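Local structure of alpha-L-rhamnosidase (Aspergillus terreus, 6GSZ) at residues N597-D611 with W632-W644. The protein probably hydrolyses terminal non-reducing alpha-L-rhamnose residues in alpha-L-rhamnosides, as a calcium-binding, N-glycosylated fungal glycosidase. Sequence-based numbering, arbitrary orientation.
With NAG (2-acetamido-2-deoxy-beta-D-glucopyranose), chain D; NAG (2-acetamido-2-deoxy-beta-D-glucopyranose), chain C; NAG (2-acetamido-2-deoxy-beta-D-glucopyranose), chain E.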
loop_
_atom_site.group_PDB
_atom_site.type_symbol
_atom_site.label_atom_id
_atom_site.label_comp_id
_atom_site.label_asym_id
_atom_site.label_seq_id
_atom_site.Cartn_x
_atom_site.Cartn_y
_atom_site.Cartn_z
ATOM N N ASN A 597 -18.220 -24.742 -2.895
ATOM C CA ASN A 597 -19.483 -24.022 -3.047
ATOM C C ASN A 597 -19.321 -22.557 -2.599
ATOM O O ASN A 597 -18.779 -22.260 -1.519
ATOM C CB ASN A 597 -20.604 -24.730 -2.296
ATOM C CG ASN A 597 -21.935 -24.046 -2.424
ATOM O OD1 ASN A 597 -22.199 -23.042 -1.755
ATOM N ND2 ASN A 597 -22.749 -24.562 -3.331
ATOM N N LYS A 598 -19.822 -21.634 -3.433
ATOM C CA LYS A 598 -19.655 -20.202 -3.202
ATOM C C LYS A 598 -20.342 -19.744 -1.916
ATOM O O LYS A 598 -19.881 -18.772 -1.300
ATOM C CB LYS A 598 -20.188 -19.385 -4.396
ATOM C CG LYS A 598 -19.382 -19.539 -5.656
ATOM C CD LYS A 598 -19.993 -18.795 -6.822
ATOM C CE LYS A 598 -19.045 -18.759 -7.990
ATOM N NZ LYS A 598 -19.331 -17.630 -8.889
ATOM N N TYR A 599 -21.441 -20.401 -1.540
ATOM C CA TYR A 599 -22.217 -20.030 -0.345
ATOM C C TYR A 599 -21.611 -20.652 0.917
ATOM O O TYR A 599 -21.713 -20.022 1.985
ATOM C CB TYR A 599 -23.717 -20.331 -0.553
ATOM C CG TYR A 599 -24.227 -19.609 -1.769
ATOM C CD1 TYR A 599 -24.307 -18.226 -1.811
ATOM C CD2 TYR A 599 -24.509 -20.307 -2.920
ATOM C CE1 TYR A 599 -24.674 -17.550 -2.965
ATOM C CE2 TYR A 599 -24.900 -19.648 -4.074
ATOM C CZ TYR A 599 -24.958 -18.271 -4.100
ATOM O OH TYR A 599 -25.293 -17.633 -5.261
ATOM N N LEU A 600 -20.989 -21.830 0.807
ATOM C CA LEU A 600 -20.236 -22.372 1.958
ATOM C C LEU A 600 -19.125 -21.369 2.296
ATOM O O LEU A 600 -18.951 -20.944 3.453
ATOM C CB LEU A 600 -19.661 -23.727 1.573
ATOM C CG LEU A 600 -18.907 -24.525 2.648
ATOM C CD1 LEU A 600 -18.806 -25.975 2.161
ATOM C CD2 LEU A 600 -17.505 -23.965 2.880
ATOM N N VAL A 601 -18.414 -20.918 1.244
ATOM C CA VAL A 601 -17.340 -19.936 1.419
ATOM C C VAL A 601 -17.893 -18.637 2.018
ATOM O O VAL A 601 -17.344 -18.078 2.983
ATOM C CB VAL A 601 -16.580 -19.665 0.104
ATOM C CG1 VAL A 601 -15.615 -18.501 0.203
ATOM C CG2 VAL A 601 -15.815 -20.896 -0.351
ATOM N N SER A 602 -18.973 -18.134 1.413
ATOM C CA SER A 602 -19.549 -16.866 1.835
ATOM C C SER A 602 -20.035 -16.897 3.290
ATOM O O SER A 602 -19.860 -15.945 4.051
ATOM C CB SER A 602 -20.658 -16.470 0.870
ATOM O OG SER A 602 -20.162 -16.183 -0.439
ATOM N N ASP A 603 -20.729 -17.983 3.635
ATOM C CA ASP A 603 -21.249 -18.111 4.988
ATOM C C ASP A 603 -20.119 -18.218 6.003
ATOM O O ASP A 603 -20.246 -17.632 7.119
ATOM C CB ASP A 603 -22.145 -19.341 5.088
ATOM C CG ASP A 603 -23.499 -19.193 4.409
ATOM O OD1 ASP A 603 -23.884 -18.033 4.060
ATOM O OD2 ASP A 603 -24.186 -20.244 4.233
ATOM N N ALA A 604 -19.030 -18.892 5.620
ATOM C CA ALA A 604 -17.864 -18.964 6.529
ATOM C C ALA A 604 -17.345 -17.549 6.810
ATOM O O ALA A 604 -17.097 -17.193 7.973
ATOM C CB ALA A 604 -16.798 -19.849 5.969
ATOM N N TYR A 605 -17.209 -16.742 5.734
ATOM C CA TYR A 605 -16.738 -15.386 5.904
ATOM C C TYR A 605 -17.746 -14.458 6.629
ATOM O O TYR A 605 -17.331 -13.516 7.329
ATOM C CB TYR A 605 -16.282 -14.787 4.572
ATOM C CG TYR A 605 -14.845 -15.081 4.256
ATOM C CD1 TYR A 605 -14.470 -16.264 3.627
ATOM C CD2 TYR A 605 -13.847 -14.196 4.620
ATOM C CE1 TYR A 605 -13.148 -16.535 3.313
ATOM C CE2 TYR A 605 -12.515 -14.468 4.328
ATOM C CZ TYR A 605 -12.158 -15.638 3.675
ATOM O OH TYR A 605 -10.828 -15.893 3.401
ATOM N N LEU A 606 -19.055 -14.745 6.500
ATOM C CA LEU A 606 -20.068 -14.025 7.284
ATOM C C LEU A 606 -19.844 -14.291 8.781
ATOM O O LEU A 606 -19.890 -13.356 9.577
ATOM C CB LEU A 606 -21.474 -14.439 6.828
ATOM C CG LEU A 606 -22.609 -14.148 7.811
ATOM C CD1 LEU A 606 -22.751 -12.667 8.071
ATOM C CD2 LEU A 606 -23.919 -14.751 7.335
ATOM N N LEU A 607 -19.637 -15.553 9.144
ATOM C CA LEU A 607 -19.358 -15.882 10.537
ATOM C C LEU A 607 -18.074 -15.167 10.999
ATOM O O LEU A 607 -18.029 -14.609 12.078
ATOM C CB LEU A 607 -19.237 -17.396 10.689
ATOM C CG LEU A 607 -20.505 -18.165 11.039
ATOM C CD1 LEU A 607 -21.008 -17.774 12.395
ATOM C CD2 LEU A 607 -21.610 -18.003 10.071
ATOM N N HIS A 608 -17.038 -15.208 10.148
ATOM C CA HIS A 608 -15.759 -14.564 10.487
ATOM C C HIS A 608 -15.964 -13.049 10.714
ATOM O O HIS A 608 -15.407 -12.447 11.662
ATOM C CB HIS A 608 -14.702 -14.877 9.430
ATOM C CG HIS A 608 -13.402 -14.239 9.690
ATOM N ND1 HIS A 608 -12.701 -14.439 10.857
ATOM C CD2 HIS A 608 -12.651 -13.467 8.890
ATOM C CE1 HIS A 608 -11.556 -13.768 10.773
ATOM N NE2 HIS A 608 -11.502 -13.179 9.540
ATOM N N SER A 609 -16.698 -12.375 9.809
ATOM C CA SER A 609 -16.953 -10.952 10.023
ATOM C C SER A 609 -17.740 -10.678 11.312
ATOM O O SER A 609 -17.530 -9.649 11.968
ATOM C CB SER A 609 -17.660 -10.381 8.825
ATOM O OG SER A 609 -16.721 -9.986 7.829
ATOM N N THR A 610 -18.707 -11.565 11.612
ATOM C CA THR A 610 -19.497 -11.382 12.819
ATOM C C THR A 610 -18.611 -11.505 14.068
ATOM O O THR A 610 -18.775 -10.715 15.027
ATOM C CB THR A 610 -20.693 -12.366 12.845
ATOM O OG1 THR A 610 -21.411 -12.224 11.607
ATOM C CG2 THR A 610 -21.605 -12.136 14.033
ATOM N N ASP A 611 -17.672 -12.463 14.008
ATOM C CA ASP A 611 -16.726 -12.702 15.095
ATOM C C ASP A 611 -15.794 -11.482 15.260
ATOM O O ASP A 611 -15.610 -10.918 16.362
ATOM C CB ASP A 611 -15.919 -13.940 14.763
ATOM C CG ASP A 611 -15.032 -14.471 15.866
ATOM O OD1 ASP A 611 -15.438 -14.391 17.028
ATOM O OD2 ASP A 611 -13.973 -15.025 15.519
ATOM N N TRP A 632 -25.360 -13.533 17.770
ATOM C CA TRP A 632 -25.565 -13.813 16.328
ATOM C C TRP A 632 -24.541 -14.839 15.847
ATOM O O TRP A 632 -24.879 -15.753 15.094
ATOM C CB TRP A 632 -25.463 -12.532 15.486
ATOM C CG TRP A 632 -26.731 -11.748 15.418
ATOM C CD1 TRP A 632 -27.283 -10.927 16.352
ATOM C CD2 TRP A 632 -27.670 -11.780 14.338
ATOM N NE1 TRP A 632 -28.493 -10.449 15.925
ATOM C CE2 TRP A 632 -28.757 -10.957 14.697
ATOM C CE3 TRP A 632 -27.670 -12.403 13.090
ATOM C CZ2 TRP A 632 -29.846 -10.739 13.845
ATOM C CZ3 TRP A 632 -28.746 -12.195 12.259
ATOM C CH2 TRP A 632 -29.813 -11.383 12.636
ATOM N N HIS A 633 -23.283 -14.703 16.284
ATOM C CA HIS A 633 -22.262 -15.653 15.866
ATOM C C HIS A 633 -22.637 -17.080 16.309
ATOM O O HIS A 633 -22.488 -18.032 15.549
ATOM C CB HIS A 633 -20.901 -15.216 16.380
ATOM C CG HIS A 633 -19.791 -16.065 15.914
ATOM N ND1 HIS A 633 -19.357 -17.177 16.581
ATOM C CD2 HIS A 633 -18.974 -15.933 14.852
ATOM C CE1 HIS A 633 -18.336 -17.696 15.921
ATOM N NE2 HIS A 633 -18.083 -16.956 14.843
ATOM N N ALA A 634 -23.122 -17.231 17.555
ATOM C CA ALA A 634 -23.462 -18.556 18.026
ATOM C C ALA A 634 -24.648 -19.119 17.237
ATOM O O ALA A 634 -24.619 -20.280 16.836
ATOM C CB ALA A 634 -23.761 -18.504 19.511
ATOM N N LYS A 635 -25.680 -18.295 16.988
ATOM C CA LYS A 635 -26.864 -18.777 16.271
ATOM C C LYS A 635 -26.508 -19.136 14.825
ATOM O O LYS A 635 -26.937 -20.181 14.291
ATOM C CB LYS A 635 -28.011 -17.767 16.367
ATOM C CG LYS A 635 -28.617 -17.585 17.760
ATOM C CD LYS A 635 -29.137 -18.838 18.421
ATOM N N LEU A 636 -25.682 -18.309 14.185
ATOM C CA LEU A 636 -25.322 -18.563 12.806
ATOM C C LEU A 636 -24.292 -19.681 12.652
ATOM O O LEU A 636 -24.221 -20.309 11.606
ATOM C CB LEU A 636 -24.827 -17.290 12.126
ATOM C CG LEU A 636 -25.852 -16.174 11.996
ATOM C CD1 LEU A 636 -25.214 -14.973 11.317
ATOM C CD2 LEU A 636 -27.043 -16.639 11.191
ATOM N N THR A 637 -23.519 -19.969 13.710
ATOM C CA THR A 637 -22.642 -21.101 13.680
ATOM C C THR A 637 -23.488 -22.395 13.550
ATOM O O THR A 637 -23.167 -23.295 12.764
ATOM C CB THR A 637 -21.737 -21.142 14.908
ATOM O OG1 THR A 637 -20.782 -20.080 14.892
ATOM C CG2 THR A 637 -20.999 -22.452 14.971
ATOM N N LYS A 638 -24.584 -22.466 14.317
ATOM C CA LYS A 638 -25.548 -23.587 14.217
ATOM C C LYS A 638 -26.113 -23.679 12.789
ATOM O O LYS A 638 -26.154 -24.774 12.198
ATOM C CB LYS A 638 -26.668 -23.482 15.263
ATOM C CG LYS A 638 -27.759 -24.548 15.180
ATOM C CD LYS A 638 -28.913 -24.346 16.170
ATOM C CE LYS A 638 -30.002 -25.386 16.009
ATOM N NZ LYS A 638 -30.639 -25.719 17.307
ATOM N N GLU A 639 -26.480 -22.521 12.207
ATOM C CA GLU A 639 -27.027 -22.521 10.827
ATOM C C GLU A 639 -25.950 -22.943 9.806
ATOM O O GLU A 639 -26.247 -23.686 8.867
ATOM C CB GLU A 639 -27.628 -21.166 10.469
ATOM C CG GLU A 639 -28.786 -20.748 11.317
ATOM C CD GLU A 639 -29.965 -21.714 11.311
ATOM O OE1 GLU A 639 -30.140 -22.460 10.297
ATOM O OE2 GLU A 639 -30.746 -21.697 12.300
ATOM N N PHE A 640 -24.701 -22.513 9.998
ATOM C CA PHE A 640 -23.578 -22.934 9.160
ATOM C C PHE A 640 -23.442 -24.454 9.158
ATOM O O PHE A 640 -23.295 -25.101 8.101
ATOM C CB PHE A 640 -22.269 -22.237 9.534
ATOM C CG PHE A 640 -21.123 -22.636 8.648
ATOM C CD1 PHE A 640 -20.383 -23.775 8.916
ATOM C CD2 PHE A 640 -20.778 -21.883 7.530
ATOM C CE1 PHE A 640 -19.354 -24.167 8.089
ATOM C CE2 PHE A 640 -19.755 -22.295 6.703
ATOM C CZ PHE A 640 -19.067 -23.437 6.958
ATOM N N GLN A 641 -23.471 -25.027 10.367
ATOM C CA GLN A 641 -23.364 -26.480 10.550
ATOM C C GLN A 641 -24.511 -27.203 9.832
ATOM O O GLN A 641 -24.271 -28.166 9.078
ATOM C CB GLN A 641 -23.320 -26.805 12.042
ATOM C CG GLN A 641 -22.035 -26.316 12.700
ATOM C CD GLN A 641 -22.105 -26.291 14.207
ATOM O OE1 GLN A 641 -23.137 -26.602 14.802
ATOM N NE2 GLN A 641 -21.011 -25.853 14.813
ATOM N N LYS A 642 -25.742 -26.728 10.045
ATOM C CA LYS A 642 -26.897 -27.340 9.401
ATOM C C LYS A 642 -26.757 -27.333 7.878
ATOM O O LYS A 642 -27.149 -28.291 7.218
ATOM C CB LYS A 642 -28.188 -26.630 9.812
ATOM C CG LYS A 642 -28.620 -26.912 11.241
ATOM C CD LYS A 642 -29.622 -25.929 11.802
ATOM C CE LYS A 642 -30.978 -25.995 11.149
ATOM N NZ LYS A 642 -31.910 -25.060 11.837
ATOM N N ALA A 643 -26.242 -26.224 7.334
ATOM C CA ALA A 643 -26.171 -26.071 5.894
ATOM C C ALA A 643 -25.022 -26.872 5.252
ATOM O O ALA A 643 -25.199 -27.402 4.138
ATOM C CB ALA A 643 -26.051 -24.608 5.553
ATOM N N TRP A 644 -23.852 -26.944 5.911
ATOM C CA TRP A 644 -22.602 -27.292 5.246
ATOM C C TRP A 644 -21.817 -28.440 5.881
ATOM O O TRP A 644 -20.848 -28.899 5.280
ATOM C CB TRP A 644 -21.692 -26.055 5.141
ATOM C CG TRP A 644 -22.347 -24.919 4.415
ATOM C CD1 TRP A 644 -22.634 -23.696 4.937
ATOM C CD2 TRP A 644 -22.839 -24.898 3.052
ATOM N NE1 TRP A 644 -23.219 -22.900 3.999
ATOM C CE2 TRP A 644 -23.399 -23.618 2.848
ATOM C CE3 TRP A 644 -22.896 -25.830 2.003
ATOM C CZ2 TRP A 644 -23.940 -23.219 1.629
ATOM C CZ3 TRP A 644 -23.435 -25.434 0.794
ATOM C CH2 TRP A 644 -23.991 -24.167 0.630
HETATM C C1 NAG D . -27.375 -6.930 16.256
HETATM C C2 NAG D . -27.566 -5.383 16.133
HETATM C C3 NAG D . -28.713 -5.079 15.169
HETATM C C4 NAG D . -28.506 -5.844 13.847
HETATM C C5 NAG D . -28.138 -7.293 14.050
HETATM C C6 NAG D . -27.687 -7.989 12.764
HETATM C C7 NAG D . -26.845 -4.161 18.086
HETATM C C8 NAG D . -27.190 -3.554 19.404
HETATM N N2 NAG D . -27.823 -4.739 17.398
HETATM O O3 NAG D . -28.796 -3.666 14.944
HETATM O O4 NAG D . -29.728 -5.894 13.084
HETATM O O5 NAG D . -27.074 -7.469 15.024
HETATM O O6 NAG D . -26.335 -7.629 12.401
HETATM O O7 NAG D . -25.658 -4.174 17.694
HETATM C C1 NAG C . -12.464 -13.089 18.979
HETATM C C2 NAG C . -11.457 -13.908 18.192
HETATM C C3 NAG C . -11.557 -15.389 18.594
HETATM C C4 NAG C . -11.475 -15.524 20.101
HETATM C C5 NAG C . -12.481 -14.600 20.775
HETATM C C6 NAG C . -12.390 -14.628 22.299
HETATM C C7 NAG C . -10.739 -13.328 15.936
HETATM C C8 NAG C . -11.176 -13.224 14.501
HETATM N N2 NAG C . -11.674 -13.737 16.789
HETATM O O3 NAG C . -10.492 -16.106 17.970
HETATM O O4 NAG C . -11.835 -16.887 20.408
HETATM O O5 NAG C . -12.225 -13.256 20.340
HETATM O O6 NAG C . -11.077 -14.220 22.758
HETATM O O7 NAG C . -9.622 -13.023 16.293
HETATM C C1 NAG E . -20.167 -28.922 -2.955
HETATM C C2 NAG E . -20.370 -29.570 -4.296
HETATM C C3 NAG E . -21.787 -29.316 -4.823
HETATM C C4 NAG E . -22.886 -29.595 -3.801
HETATM C C5 NAG E . -22.554 -28.823 -2.507
HETATM C C6 NAG E . -23.589 -28.971 -1.388
HETATM C C7 NAG E . -19.302 -27.673 -5.533
HETATM C C8 NAG E . -18.252 -27.308 -6.512
HETATM N N2 NAG E . -19.373 -29.007 -5.200
HETATM O O3 NAG E . -21.938 -30.097 -5.974
HETATM O O4 NAG E . -24.074 -28.963 -4.274
HETATM O O5 NAG E . -21.260 -29.221 -2.070
HETATM O O6 NAG E . -23.731 -30.359 -1.074
HETATM O O7 NAG E . -20.020 -26.747 -5.111
#
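D603 OD2 takes the indole N-H of W644, NE1 to OD2 2.8 Å and nearly straight at 171°. The oxygen lies in the indole plane and is met on its anti side. R573 forms a salt bridge to the same oxygen, and the backbone N of W571 binds OD1, so both carboxylate oxygens are held. The W644 indole lies flat against the first turn of helix 598-619. L600 CA sits over its five-membered ring, 3.6 Å from the centroid, a CH-pi contact. N597 caps this turn: its OD1 accepts from the N atoms of Y599 and L600 and touches W644 CH2 at 3.2 Å. F640 is a knob among L600, D603, A604 and L607. Its chi1 of -178° swings the ring across to the first helix, where its edge meets L600 O. L607 is a knob in the other direction, among H633, L636, T637 and F640. Its CD1 lies over one face of the H633 ring, 4.0 Å from the centroid. L607 O meets that ring's edge. The segments run antiparallel, axes 9.5 Å apart at closest, within the six-hairpin glycosidase domain. A glycan N-acetylglucosamine (chain C) bonds through N2-H to D611 OD2. R573 probably offsets the buried D603 charge and favours its ionised form, while sharing OD2 with W644.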